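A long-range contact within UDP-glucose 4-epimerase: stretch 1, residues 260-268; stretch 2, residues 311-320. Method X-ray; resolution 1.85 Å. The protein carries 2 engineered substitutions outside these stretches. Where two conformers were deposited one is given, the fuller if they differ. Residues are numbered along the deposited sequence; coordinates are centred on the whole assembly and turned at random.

Stretch 1 (260-268) NLGTGRGTS
Stretch 2 311-320: GFHTVYSDLD

How do the two stretches lie against each other? Both are mostly loop and run in the same direction; stretch 2 is extended from Phe312 to Thr314, then turns through Val315 to Ser317 before its helix. Thr263 CA lies 6.2 Å from Thr314 CA and Thr267 CA 8.1 Å from Leu319 CA. They bury 280 Å² in all, without a direct hydrogen bond.

What joins the backbones? Water 1 donates to Gly262 O at 2.8 Å and accepts from Thr314 N at 2.9 Å, satisfying two polar groups. Gly262, nearly fully extended (168/-176), also sets its O 3.7 Å from Thr314 CG2.

How are the threonines turned? Thr263 (-91/-19) is p, 61°; this brings OG1 within 3.1 Å of Arg265 N, which donates to it, and leaves CG2 for the other stretch, 3.4 Å from Ser317 CB and 3.6 Å from Thr314 OG1. Threonine thus serves both a turn and a packing contact. Thr314 (-69/141), also p, points toward stretch 1, as does Ser317, m, whose OG bonds elsewhere in the structure.

What packs at the ends? Leu261 leaves its backbone sideways, but m,t rotamers carry CD2 to 3.7 Å from CE2 of Phe312, whose t chi1 and 75° chi2 present the ring obliquely; both are buried and apolar. Beyond, Thr267, m, places CG2 4.2 Å from CD2 of Leu319 (t,p), in the helix capped by Asp318.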

# COMPACT_ATOMS: atom_id res chain seq x y z
N ASN A 260 3.37 1.29 -11.77
CA ASN A 260 3.92 1.92 -10.58
C ASN A 260 3.10 3.13 -10.12
O ASN A 260 2.56 3.87 -10.95
CB ASN A 260 5.35 2.39 -10.83
CG ASN A 260 6.31 1.26 -11.09
OD1 ASN A 260 6.09 0.12 -10.67
ND2 ASN A 260 7.41 1.57 -11.78
N LEU A 261 3.03 3.33 -8.81
CA LEU A 261 2.42 4.53 -8.24
C LEU A 261 3.46 5.29 -7.42
O LEU A 261 4.17 4.70 -6.61
CB LEU A 261 1.23 4.17 -7.35
CG LEU A 261 0.08 3.40 -8.01
CD1 LEU A 261 -0.99 3.09 -6.99
CD2 LEU A 261 -0.48 4.18 -9.18
N GLY A 262 3.55 6.60 -7.65
CA GLY A 262 4.47 7.43 -6.91
C GLY A 262 4.62 8.82 -7.51
O GLY A 262 3.95 9.17 -8.47
N THR A 263 5.52 9.61 -6.93
CA THR A 263 5.79 10.96 -7.40
C THR A 263 6.90 11.00 -8.43
O THR A 263 7.06 11.99 -9.16
CB THR A 263 6.20 11.87 -6.25
OG1 THR A 263 7.40 11.35 -5.67
CG2 THR A 263 5.13 11.95 -5.20
N GLY A 264 7.70 9.94 -8.47
CA GLY A 264 8.86 9.88 -9.34
C GLY A 264 10.09 10.50 -8.69
O GLY A 264 11.18 10.47 -9.25
N ARG A 265 9.90 11.04 -7.49
CA ARG A 265 10.98 11.66 -6.72
C ARG A 265 11.10 11.03 -5.33
O ARG A 265 10.11 10.84 -4.63
CB ARG A 265 10.74 13.16 -6.60
N GLY A 266 12.33 10.72 -4.94
CA GLY A 266 12.60 10.12 -3.64
C GLY A 266 12.74 11.12 -2.51
O GLY A 266 12.80 12.33 -2.72
N THR A 267 12.82 10.59 -1.29
CA THR A 267 12.94 11.41 -0.10
C THR A 267 13.91 10.78 0.89
O THR A 267 13.80 9.59 1.17
CB THR A 267 11.58 11.60 0.58
OG1 THR A 267 10.61 11.95 -0.41
CG2 THR A 267 11.67 12.68 1.64
N SER A 268 14.84 11.56 1.42
CA SER A 268 15.81 11.01 2.36
C SER A 268 15.27 11.02 3.79
O SER A 268 14.33 11.75 4.11
CB SER A 268 17.13 11.79 2.30
OG SER A 268 17.04 12.96 3.09
N GLY A 311 -4.24 7.97 -16.44
CA GLY A 311 -4.36 9.41 -16.28
C GLY A 311 -4.11 9.81 -14.84
O GLY A 311 -4.69 10.78 -14.34
N PHE A 312 -3.23 9.07 -14.15
CA PHE A 312 -2.99 9.29 -12.72
C PHE A 312 -1.74 10.11 -12.41
O PHE A 312 -0.64 9.77 -12.84
CB PHE A 312 -2.87 7.94 -12.00
CG PHE A 312 -2.43 8.07 -10.57
CD1 PHE A 312 -3.31 8.51 -9.60
CD2 PHE A 312 -1.14 7.74 -10.19
CE1 PHE A 312 -2.89 8.64 -8.27
CE2 PHE A 312 -0.73 7.87 -8.87
CZ PHE A 312 -1.61 8.32 -7.92
N HIS A 313 -1.93 11.18 -11.64
CA HIS A 313 -0.83 11.95 -11.05
C HIS A 313 -1.10 12.11 -9.56
O HIS A 313 -2.25 12.27 -9.15
CB HIS A 313 -0.70 13.35 -11.69
CG HIS A 313 -0.73 13.32 -13.18
ND1 HIS A 313 -1.91 13.32 -13.90
CD2 HIS A 313 0.27 13.27 -14.09
CE1 HIS A 313 -1.63 13.28 -15.19
NE2 HIS A 313 -0.31 13.25 -15.33
N THR A 314 -0.05 12.06 -8.74
CA THR A 314 -0.22 12.36 -7.32
C THR A 314 -0.53 13.84 -7.15
O THR A 314 0.02 14.68 -7.86
CB THR A 314 1.04 12.02 -6.49
OG1 THR A 314 2.20 12.59 -7.10
CG2 THR A 314 1.22 10.52 -6.40
N VAL A 315 -1.43 14.16 -6.23
CA VAL A 315 -1.70 15.57 -5.93
C VAL A 315 -1.58 15.86 -4.44
O VAL A 315 -1.69 17.00 -4.03
CB VAL A 315 -3.11 16.01 -6.42
CG1 VAL A 315 -3.25 15.78 -7.91
CG2 VAL A 315 -4.21 15.28 -5.66
N TYR A 316 -1.34 14.82 -3.63
CA TYR A 316 -1.21 15.01 -2.19
C TYR A 316 0.13 14.51 -1.64
O TYR A 316 0.32 14.44 -0.43
CB TYR A 316 -2.34 14.28 -1.44
CG TYR A 316 -3.75 14.71 -1.77
CD1 TYR A 316 -4.21 15.98 -1.42
CD2 TYR A 316 -4.63 13.85 -2.39
CE1 TYR A 316 -5.50 16.37 -1.71
CE2 TYR A 316 -5.93 14.24 -2.69
CZ TYR A 316 -6.36 15.50 -2.34
OH TYR A 316 -7.65 15.88 -2.64
N SER A 317 1.06 14.16 -2.52
CA SER A 317 2.24 13.44 -2.08
C SER A 317 3.49 14.31 -1.96
O SER A 317 4.61 13.79 -1.97
CB SER A 317 2.50 12.26 -3.00
OG SER A 317 1.47 11.29 -2.87
N ASP A 318 3.32 15.61 -1.82
CA ASP A 318 4.43 16.46 -1.42
C ASP A 318 4.74 16.17 0.06
O ASP A 318 3.83 15.88 0.84
CB ASP A 318 4.09 17.94 -1.64
CG ASP A 318 2.76 18.32 -1.03
OD1 ASP A 318 1.71 17.94 -1.59
OD2 ASP A 318 2.77 19.01 0.01
N LEU A 319 6.02 16.22 0.43
CA LEU A 319 6.42 15.85 1.79
C LEU A 319 5.63 16.60 2.85
O LEU A 319 5.18 16.01 3.84
CB LEU A 319 7.92 16.11 1.98
CG LEU A 319 8.45 15.72 3.36
CD1 LEU A 319 8.18 14.25 3.67
CD2 LEU A 319 9.94 16.03 3.45
N ASP A 320 5.44 17.89 2.64
CA ASP A 320 4.75 18.71 3.62
C ASP A 320 3.32 18.22 3.88
O ASP A 320 2.90 18.16 5.03
CB ASP A 320 4.77 20.18 3.21
CG ASP A 320 6.01 20.92 3.73
OD1 ASP A 320 7.07 20.27 3.90
OD2 ASP A 320 5.93 22.14 3.96
O HOH W 1 2.28 10.83 -10.05